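Local coordinates for protein leucyl-trna synthetase (Plasmodium falciparum, PDB 5FOC) that probably deacylates mischarged tRNA(Leu), this chain being the editing domain of the cytosolic class I enzyme that attaches leucine to its tRNA, at residues S5-T9 / G125-K129; F21-M26 / I109-F115; E270-K274 / Q289-N293. The protein carries 2 engineered substitutions. One frame throughout, in Å; residues are numbered along the deposited sequence.

Interaction 1. Residues S5-T9 / G125-K129. Engineered in segment 5-9: S5 (natural residue Cys).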
loop_
_atom_site.group_PDB
_atom_site.type_symbol
_atom_site.label_atom_id
_atom_site.label_comp_id
_atom_site.label_asym_id
_atom_site.label_seq_id
_atom_site.Cartn_x
_atom_site.Cartn_y
_atom_site.Cartn_z
ATOM N N SER A 5 5.752 -0.733 -20.840
ATOM C CA SER A 5 6.003 -1.343 -19.480
ATOM C C SER A 5 6.417 -0.344 -18.383
ATOM O O SER A 5 7.584 0.014 -18.227
ATOM C CB SER A 5 7.048 -2.464 -19.557
ATOM O OG SER A 5 7.314 -2.982 -18.257
ATOM N N GLN A 6 5.439 0.072 -17.600
ATOM C CA GLN A 6 5.626 1.076 -16.555
ATOM C C GLN A 6 6.350 0.455 -15.306
ATOM O O GLN A 6 5.994 -0.629 -14.886
ATOM C CB GLN A 6 4.233 1.598 -16.187
ATOM C CG GLN A 6 4.166 2.711 -15.169
ATOM C CD GLN A 6 4.955 3.931 -15.583
ATOM O OE1 GLN A 6 4.452 4.783 -16.315
ATOM N NE2 GLN A 6 6.206 4.022 -15.116
ATOM N N GLU A 7 7.411 1.105 -14.814
ATOM C CA GLU A 7 8.127 0.650 -13.641
ATOM C C GLU A 7 7.480 1.374 -12.434
ATOM O O GLU A 7 7.228 2.575 -12.484
ATOM C CB GLU A 7 9.617 0.954 -13.735
ATOM C CG GLU A 7 10.380 0.554 -12.489
ATOM C CD GLU A 7 11.878 0.608 -12.646
ATOM O OE1 GLU A 7 12.436 -0.331 -13.244
ATOM O OE2 GLU A 7 12.513 1.596 -12.166
ATOM N N TYR A 8 7.159 0.601 -11.406
ATOM C CA TYR A 8 6.610 1.123 -10.142
ATOM C C TYR A 8 7.642 0.878 -9.068
ATOM O O TYR A 8 8.441 -0.071 -9.165
ATOM C CB TYR A 8 5.314 0.398 -9.780
ATOM C CG TYR A 8 4.195 0.593 -10.773
ATOM C CD1 TYR A 8 4.138 -0.200 -11.947
ATOM C CD2 TYR A 8 3.297 1.629 -10.658
ATOM C CE1 TYR A 8 3.129 0.002 -12.871
ATOM C CE2 TYR A 8 2.274 1.835 -11.559
ATOM C CZ TYR A 8 2.233 1.024 -12.707
ATOM O OH TYR A 8 1.212 1.254 -13.565
ATOM N N THR A 9 7.572 1.675 -7.984
ATOM C CA THR A 9 8.356 1.395 -6.795
ATOM C C THR A 9 7.343 0.897 -5.763
ATOM O O THR A 9 6.325 1.517 -5.576
ATOM C CB THR A 9 9.102 2.616 -6.261
ATOM O OG1 THR A 9 9.943 3.150 -7.267
ATOM C CG2 THR A 9 9.976 2.216 -5.077
ATOM N N GLY A 125 2.759 -1.192 -1.133
ATOM C CA GLY A 125 2.246 0.071 -1.604
ATOM C C GLY A 125 2.945 0.337 -2.930
ATOM O O GLY A 125 4.115 0.111 -3.002
ATOM N N SER A 126 2.224 0.909 -3.867
ATOM C CA SER A 126 2.811 1.167 -5.215
ATOM C C SER A 126 2.826 2.676 -5.475
ATOM O O SER A 126 1.803 3.343 -5.252
ATOM C CB SER A 126 1.914 0.453 -6.184
ATOM O OG SER A 126 2.497 0.694 -7.468
ATOM N N THR A 127 3.943 3.207 -5.995
ATOM C CA THR A 127 4.060 4.621 -6.294
ATOM C C THR A 127 4.930 4.840 -7.552
ATOM O O THR A 127 5.921 4.110 -7.762
ATOM C CB THR A 127 4.623 5.438 -5.085
ATOM O OG1 THR A 127 4.582 6.827 -5.374
ATOM C CG2 THR A 127 6.018 5.046 -4.741
ATOM N N LEU A 128 4.552 5.879 -8.295
ATOM C CA LEU A 128 5.425 6.431 -9.324
ATOM C C LEU A 128 6.226 7.609 -8.862
ATOM O O LEU A 128 7.042 8.141 -9.579
ATOM C CB LEU A 128 4.590 6.835 -10.542
ATOM C CG LEU A 128 3.840 5.672 -11.196
ATOM C CD1 LEU A 128 2.805 6.177 -12.178
ATOM C CD2 LEU A 128 4.835 4.713 -11.802
ATOM N N LYS A 129 6.061 8.006 -7.569
ATOM C CA LYS A 129 6.757 9.123 -7.049
ATOM C C LYS A 129 7.420 8.735 -5.712
ATOM O O LYS A 129 7.032 9.272 -4.637
ATOM C CB LYS A 129 5.808 10.299 -6.826
ATOM C CG LYS A 129 4.875 10.773 -7.906
ATOM C CD LYS A 129 4.176 12.033 -7.358
ATOM C CE LYS A 129 2.896 12.401 -8.069
ATOM N NZ LYS A 129 2.353 13.728 -7.652
HETATM O O HOH W 1 8.496 4.568 -9.025
#

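Interaction 2. Residues F21-M26 / I109-F115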
loop_
_atom_site.group_PDB
_atom_site.type_symbol
_atom_site.label_atom_id
_atom_site.label_comp_id
_atom_site.label_asym_id
_atom_site.label_seq_id
_atom_site.Cartn_x
_atom_site.Cartn_y
_atom_site.Cartn_z
ATOM N N PHE A 21 -4.560 -7.356 13.185
ATOM C CA PHE A 21 -4.493 -7.999 11.880
ATOM C C PHE A 21 -4.831 -9.502 11.982
ATOM O O PHE A 21 -5.578 -10.040 11.166
ATOM C CB PHE A 21 -3.110 -7.791 11.234
ATOM C CG PHE A 21 -3.031 -8.260 9.750
ATOM C CD1 PHE A 21 -2.737 -9.568 9.427
ATOM C CD2 PHE A 21 -3.271 -7.357 8.756
ATOM C CE1 PHE A 21 -2.729 -9.990 8.067
ATOM C CE2 PHE A 21 -3.223 -7.768 7.396
ATOM C CZ PHE A 21 -2.927 -9.067 7.083
ATOM N N TYR A 22 -4.251 -10.200 12.966
ATOM C CA TYR A 22 -4.602 -11.594 13.225
ATOM C C TYR A 22 -6.125 -11.804 13.461
ATOM O O TYR A 22 -6.688 -12.796 13.018
ATOM C CB TYR A 22 -3.822 -12.072 14.469
ATOM C CG TYR A 22 -4.115 -13.464 14.934
ATOM C CD1 TYR A 22 -4.100 -14.556 14.071
ATOM C CD2 TYR A 22 -4.357 -13.722 16.316
ATOM C CE1 TYR A 22 -4.358 -15.831 14.531
ATOM C CE2 TYR A 22 -4.595 -14.984 16.756
ATOM C CZ TYR A 22 -4.606 -16.043 15.902
ATOM O OH TYR A 22 -4.839 -17.320 16.339
ATOM N N SER A 23 -6.770 -10.917 14.238
ATOM C CA SER A 23 -8.234 -11.013 14.440
ATOM C C SER A 23 -8.984 -10.923 13.094
ATOM O O SER A 23 -9.892 -11.714 12.824
ATOM C CB SER A 23 -8.753 -9.906 15.334
ATOM O OG SER A 23 -8.120 -10.016 16.565
ATOM N N ILE A 24 -8.584 -9.934 12.289
ATOM C CA ILE A 24 -9.162 -9.766 10.952
ATOM C C ILE A 24 -8.969 -11.042 10.110
ATOM O O ILE A 24 -9.937 -11.551 9.539
ATOM C CB ILE A 24 -8.600 -8.509 10.231
ATOM C CG1 ILE A 24 -9.006 -7.206 10.936
ATOM C CG2 ILE A 24 -9.048 -8.480 8.751
ATOM C CD1 ILE A 24 -8.185 -5.989 10.521
ATOM N N PHE A 25 -7.766 -11.592 10.156
ATOM C CA PHE A 25 -7.396 -12.812 9.436
ATOM C C PHE A 25 -8.294 -13.973 9.840
ATOM O O PHE A 25 -8.902 -14.663 9.013
ATOM C CB PHE A 25 -5.895 -13.077 9.602
ATOM C CG PHE A 25 -5.374 -14.321 8.929
ATOM C CD1 PHE A 25 -5.586 -15.591 9.421
ATOM C CD2 PHE A 25 -4.705 -14.201 7.694
ATOM C CE1 PHE A 25 -5.106 -16.736 8.796
ATOM C CE2 PHE A 25 -4.226 -15.338 7.086
ATOM C CZ PHE A 25 -4.450 -16.584 7.564
ATOM N N MET A 26 -8.402 -14.245 11.157
ATOM C CA MET A 26 -9.187 -15.375 11.600
ATOM C C MET A 26 -10.685 -15.157 11.408
ATOM O O MET A 26 -11.417 -16.112 11.177
ATOM C CB MET A 26 -8.862 -15.709 13.100
ATOM C CG MET A 26 -7.436 -16.205 13.271
ATOM S SD MET A 26 -6.967 -17.602 12.205
ATOM C CE MET A 26 -8.304 -18.765 12.453
ATOM N N ILE A 109 0.181 -21.562 10.930
ATOM C CA ILE A 109 -0.240 -20.332 10.220
ATOM C C ILE A 109 -1.403 -19.703 10.984
ATOM O O ILE A 109 -1.379 -18.491 11.220
ATOM C CB ILE A 109 -0.605 -20.580 8.705
ATOM C CG1 ILE A 109 0.620 -21.096 7.990
ATOM C CG2 ILE A 109 -1.047 -19.281 8.069
ATOM C CD1 ILE A 109 0.272 -21.789 6.709
ATOM N N TRP A 110 -2.399 -20.516 11.367
ATOM C CA TRP A 110 -3.610 -20.014 12.055
ATOM C C TRP A 110 -3.331 -19.888 13.543
ATOM O O TRP A 110 -3.817 -20.664 14.345
ATOM C CB TRP A 110 -4.816 -20.902 11.780
ATOM C CG TRP A 110 -5.192 -20.963 10.277
ATOM C CD1 TRP A 110 -4.553 -20.362 9.212
ATOM C CD2 TRP A 110 -6.302 -21.659 9.723
ATOM N NE1 TRP A 110 -5.193 -20.674 8.017
ATOM C CE2 TRP A 110 -6.259 -21.477 8.299
ATOM C CE3 TRP A 110 -7.312 -22.458 10.269
ATOM C CZ2 TRP A 110 -7.226 -22.004 7.465
ATOM C CZ3 TRP A 110 -8.237 -23.018 9.423
ATOM C CH2 TRP A 110 -8.193 -22.775 8.030
ATOM N N ASN A 111 -2.459 -18.969 13.868
ATOM C CA ASN A 111 -1.812 -18.922 15.199
ATOM C C ASN A 111 -1.359 -17.523 15.401
ATOM O O ASN A 111 -0.725 -16.935 14.557
ATOM C CB ASN A 111 -0.618 -19.901 15.191
ATOM C CG ASN A 111 -0.064 -20.198 16.556
ATOM O OD1 ASN A 111 0.249 -19.303 17.323
ATOM N ND2 ASN A 111 0.152 -21.458 16.817
ATOM N N GLU A 112 -1.594 -16.940 16.573
ATOM C CA GLU A 112 -1.118 -15.585 16.807
ATOM C C GLU A 112 0.387 -15.418 16.573
ATOM O O GLU A 112 0.824 -14.356 16.097
ATOM C CB GLU A 112 -1.401 -15.190 18.292
ATOM C CG GLU A 112 -1.261 -13.704 18.546
ATOM C CD GLU A 112 -1.088 -13.405 20.040
ATOM O OE1 GLU A 112 -0.063 -13.858 20.593
ATOM O OE2 GLU A 112 -1.968 -12.754 20.639
ATOM N N ASP A 113 1.177 -16.442 16.927
ATOM C CA ASP A 113 2.654 -16.411 16.810
ATOM C C ASP A 113 3.064 -16.155 15.343
ATOM O O ASP A 113 4.061 -15.515 15.085
ATOM C CB ASP A 113 3.298 -17.732 17.237
ATOM C CG ASP A 113 3.397 -17.931 18.753
ATOM O OD1 ASP A 113 3.255 -16.958 19.519
ATOM O OD2 ASP A 113 3.659 -19.088 19.132
ATOM N N PHE A 114 2.273 -16.665 14.424
ATOM C CA PHE A 114 2.621 -16.466 13.017
ATOM C C PHE A 114 2.676 -14.996 12.627
ATOM O O PHE A 114 3.562 -14.583 11.865
ATOM C CB PHE A 114 1.641 -17.192 12.134
ATOM C CG PHE A 114 2.139 -17.444 10.743
ATOM C CD1 PHE A 114 3.157 -18.357 10.519
ATOM C CD2 PHE A 114 1.564 -16.814 9.680
ATOM C CE1 PHE A 114 3.586 -18.681 9.242
ATOM C CE2 PHE A 114 2.018 -17.086 8.387
ATOM C CZ PHE A 114 3.029 -18.016 8.177
ATOM N N PHE A 115 1.732 -14.198 13.122
ATOM C CA PHE A 115 1.611 -12.783 12.817
ATOM C C PHE A 115 2.404 -11.874 13.748
ATOM O O PHE A 115 2.735 -10.749 13.343
ATOM C CB PHE A 115 0.153 -12.386 12.830
ATOM C CG PHE A 115 -0.666 -13.199 11.898
ATOM C CD1 PHE A 115 -1.144 -14.459 12.254
ATOM C CD2 PHE A 115 -0.918 -12.735 10.614
ATOM C CE1 PHE A 115 -1.867 -15.237 11.341
ATOM C CE2 PHE A 115 -1.646 -13.499 9.706
ATOM C CZ PHE A 115 -2.108 -14.743 10.041
#

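Interaction 3. Residues E270-K274 / Q289-N293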
loop_
_atom_site.group_PDB
_atom_site.type_symbol
_atom_site.label_atom_id
_atom_site.label_comp_id
_atom_site.label_asym_id
_atom_site.label_seq_id
_atom_site.Cartn_x
_atom_site.Cartn_y
_atom_site.Cartn_z
ATOM N N GLU A 270 -9.570 14.969 1.482
ATOM C CA GLU A 270 -10.531 16.053 1.652
ATOM C C GLU A 270 -11.992 15.565 1.644
ATOM O O GLU A 270 -12.778 16.034 2.434
ATOM C CB GLU A 270 -10.283 17.147 0.607
ATOM C CG GLU A 270 -11.265 18.309 0.599
ATOM C CD GLU A 270 -11.103 19.311 1.729
ATOM O OE1 GLU A 270 -10.277 19.109 2.649
ATOM O OE2 GLU A 270 -11.839 20.328 1.687
ATOM N N ASP A 271 -12.342 14.605 0.773
ATOM C CA ASP A 271 -13.708 14.047 0.727
ATOM C C ASP A 271 -13.993 13.269 2.006
ATOM O O ASP A 271 -15.076 13.362 2.588
ATOM C CB ASP A 271 -13.906 13.140 -0.505
ATOM C CG ASP A 271 -14.234 13.913 -1.767
ATOM O OD1 ASP A 271 -14.494 15.115 -1.741
ATOM O OD2 ASP A 271 -14.163 13.308 -2.855
ATOM N N ILE A 272 -13.004 12.509 2.467
ATOM C CA ILE A 272 -13.157 11.762 3.722
ATOM C C ILE A 272 -13.397 12.683 4.893
ATOM O O ILE A 272 -14.305 12.456 5.722
ATOM C CB ILE A 272 -11.959 10.819 3.953
ATOM C CG1 ILE A 272 -11.978 9.710 2.886
ATOM C CG2 ILE A 272 -12.008 10.157 5.324
ATOM C CD1 ILE A 272 -10.741 8.866 2.820
ATOM N N ARG A 273 -12.600 13.738 4.971
ATOM C CA ARG A 273 -12.716 14.733 6.026
ATOM C C ARG A 273 -14.070 15.420 5.969
ATOM O O ARG A 273 -14.780 15.506 6.962
ATOM C CB ARG A 273 -11.606 15.763 5.927
ATOM C CG ARG A 273 -10.266 15.197 6.357
ATOM C CD ARG A 273 -9.151 16.187 6.167
ATOM N NE ARG A 273 -7.952 15.709 6.816
ATOM C CZ ARG A 273 -6.714 16.165 6.627
ATOM N NH1 ARG A 273 -6.445 17.104 5.738
ATOM N NH2 ARG A 273 -5.706 15.632 7.313
ATOM N N LYS A 274 -14.450 15.875 4.794
ATOM C CA LYS A 274 -15.725 16.554 4.577
ATOM C C LYS A 274 -16.941 15.688 4.927
ATOM O O LYS A 274 -17.930 16.191 5.413
ATOM C CB LYS A 274 -15.770 16.946 3.094
ATOM C CG LYS A 274 -16.979 17.708 2.612
ATOM C CD LYS A 274 -16.858 18.014 1.119
ATOM C CE LYS A 274 -15.667 18.906 0.769
ATOM N NZ LYS A 274 -15.729 19.243 -0.682
ATOM N N GLN A 289 -8.559 10.127 13.809
ATOM C CA GLN A 289 -7.601 9.506 12.894
ATOM C C GLN A 289 -7.430 10.281 11.609
ATOM O O GLN A 289 -6.504 9.956 10.893
ATOM C CB GLN A 289 -8.031 8.082 12.532
ATOM C CG GLN A 289 -8.126 7.139 13.717
ATOM C CD GLN A 289 -8.549 5.752 13.312
ATOM O OE1 GLN A 289 -9.721 5.507 13.086
ATOM N NE2 GLN A 289 -7.603 4.833 13.232
ATOM N N LEU A 290 -8.262 11.291 11.342
ATOM C CA LEU A 290 -8.282 11.936 10.025
ATOM C C LEU A 290 -7.475 13.218 9.985
ATOM O O LEU A 290 -7.617 13.980 9.065
ATOM C CB LEU A 290 -9.706 12.227 9.600
ATOM C CG LEU A 290 -10.660 11.067 9.663
ATOM C CD1 LEU A 290 -12.021 11.530 9.235
ATOM C CD2 LEU A 290 -10.218 9.943 8.763
ATOM N N LYS A 291 -6.622 13.459 10.987
ATOM C CA LYS A 291 -5.931 14.750 11.084
ATOM C C LYS A 291 -4.435 14.690 10.766
ATOM O O LYS A 291 -3.719 15.637 11.111
ATOM C CB LYS A 291 -6.164 15.374 12.457
ATOM C CG LYS A 291 -7.636 15.634 12.765
ATOM C CD LYS A 291 -7.831 16.174 14.194
ATOM C CE LYS A 291 -9.242 15.951 14.711
ATOM N NZ LYS A 291 -10.311 16.367 13.759
ATOM N N ASN A 292 -3.960 13.646 10.066
ATOM C CA ASN A 292 -2.514 13.494 9.900
ATOM C C ASN A 292 -2.070 14.494 8.841
ATOM O O ASN A 292 -2.700 14.591 7.754
ATOM C CB ASN A 292 -2.105 12.097 9.406
ATOM C CG ASN A 292 -2.296 11.016 10.416
ATOM O OD1 ASN A 292 -2.515 11.313 11.651
ATOM N ND2 ASN A 292 -2.184 9.773 9.997
ATOM N N ASN A 293 -0.981 15.191 9.128
ATOM C CA ASN A 293 -0.317 16.117 8.191
ATOM C C ASN A 293 0.615 15.360 7.284
ATOM O O ASN A 293 1.304 14.441 7.742
ATOM C CB ASN A 293 0.543 17.138 8.968
ATOM C CG ASN A 293 1.097 18.247 8.080
ATOM O OD1 ASN A 293 0.394 19.192 7.743
ATOM N ND2 ASN A 293 2.345 18.115 7.674
#

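Interaction 1. Residues S5-T9 / G125-K129
T9 and T127 face one another as an antiparallel hydrogen-bonded pair where strand 7-15 meets the end of strand 120-127, and here the contact is tightest. T9 N donates to T127 O at 3.0 Å in a nearly straight bond (171° at the hydrogen) that lies in the carbonyl plane. The return bond, T127 N to T9 O, is also 3.0 Å long. The same T9 oxygen has S126 CA 3.5 Å away in a CA-H...O contact, while the CG2 methyl of T127 leans against it. Deeper in the mixed sheet the pairing continues through a backbone bond between G125 and I11, and strand 369-373 borders the other edge of strand 7-15, with Y8 bonded to Y372. The two short strand segments meet at 127°, well short of antiparallel, and beyond the pair the chains hold by side chains instead. L128 sends its CD2 methyl to the Y8 ring, 3.6 Å from Y8 CD2. That same ring carbon has S126 OG at 3.4 Å, a hydroxyl that shares a hydrogen bond with S251 OG. On the exposed margin Q6 bends at its second torsion (58°), which folds the amide back toward its own backbone; NE2 donates to E7 O and rests 3.7 Å from L128 CD2. Just after the bridge the chain leaves the sheet in an ST turn, T127 OG1 accepting from K129 N. Beside the T9-T127 pair, water 1 is 2.7 Å from T9 OG1 and donates to T127 O at 2.9 Å. T127 O thus takes two donors, one peptide and one water, and T9 OG1 meets that same water, consistent with a last bridge of the two strands that is reinforced by solvent, whereas the L128 contacts beyond it are apolar.

Interaction 2. Residues F21-M26 / I109-F115
Y22 lays one ring face over the first turn of helix 112-118, with E112 CA 3.6 Å from the ring centroid and only 15° off the normal, a CH-pi contact. E112 N lies over the same face near CZ, and N111 C comes close to CE1 and CZ, while the E112 side chain runs across the ring at about a right angle, CB 3.6 Å from Y22 CE2. Along the other flank, Y22 CD1 touches F115 CD1 at 3.5 Å, the two rings being oblique. F115 then drives its edge into F25: its CZ stands over the centre of the F25 ring, with centroids 4.7 Å apart and planes at 57°, an edge-to-face pair. F21 meets the same phenylalanine with its ring edge, CD1 lying 3.8 Å from F115 CD2. Y22, F25, W110 and F115 together make an aromatic cluster between helices 18-35 and 112-118, and the cluster continues onto the central mixed sheet, where F21 and F115 touch V121 of strand 120-127 and F25 touches L149 of strand 146-152. At the edge of the F25 ring, in its plane, W110 places CD1 3.7 Å from F25 CE1. M26, bent at both its second and third torsions, brings its sulfur to 4.8 Å from the centroid of the W110 five-membered ring, an oblique Met-aromatic contact. In the next shell, the chain turns sharply between two helices: W110 centres an inverse gamma turn closed by a weak N111 N to I109 O bond. N111 follows as the N-cap, its OD1 accepting from D113 N at 3.0 Å, while its ND2 reaches back to N107 O in helix 103-109. The indole of W110 meets F95 edge-to-face and also touches I29 and Q33 of helix 18-35.

Interaction 3. Residues E270-K274 / Q289-N293
I272 begins the contact from the last turns of helix 263-274, pressing its CG2 methyl to 3.9 Å from L290 CD2. The two side chains cross at about a right angle, the I272 CG2 branch set against the two methyls of L290, and both rest on L241 of strand 238-242. This buried apolar patch lies between the helix and the loop that follows helix 276-282. The next residue, R273, supplies the polar half. Its first bond carries CG beside the backbone N (chi1 -73°), and from there the chain runs extended to NE, which brings the guanidinium alongside the backbone of 290-292. Two of its nitrogens grip L290 O side-on: NE at 2.9 Å, nearly along the C=O axis, and NH2 at 3.1 Å from a more tilted position. The oxygen lies only 7° out of the guanidinium plane, so the fork meets it at the edge of the group. NH2 also makes a weak bond, 3.2 Å long, to N292 O, spanning K291, whose own side chain starts away from the helix. The receiving loop has further bonds of its own: the N292 amide is held by N237 O and N137 O through ND2, and Y138 OH bonds both Q289 O and N292 N. Across the two segments, then, the positive charge of R273 is met by peptide oxygens in place of a carboxylate, an ion-dipole pairing that probably polarises the L290 carbonyl and that ties the loop to the helix through its main chain, whereas I272 and L290 join them by apolar packing.

From the N terminus, strand 7-15 enters the mixed sheet and runs straight into helix 18-35. Interaction 2 then closes a long loop, much of it unmodelled, by bringing residues 109-115 back onto that helix. Helix 112-118 leads into strand 120-127, whose end completes interaction 1; interaction 2 is therefore contained within the larger loop that interaction 1 closes. The two lie on opposite sides of the chain's centre, centres 30 Å apart, at the two ends of one strand-helix and helix-strand pairing. Interaction 3 follows in series, shutting a short loop around helix 276-282, and binds helix 263-274 and its neighbouring loop beside strand 238-242 of the same sheet.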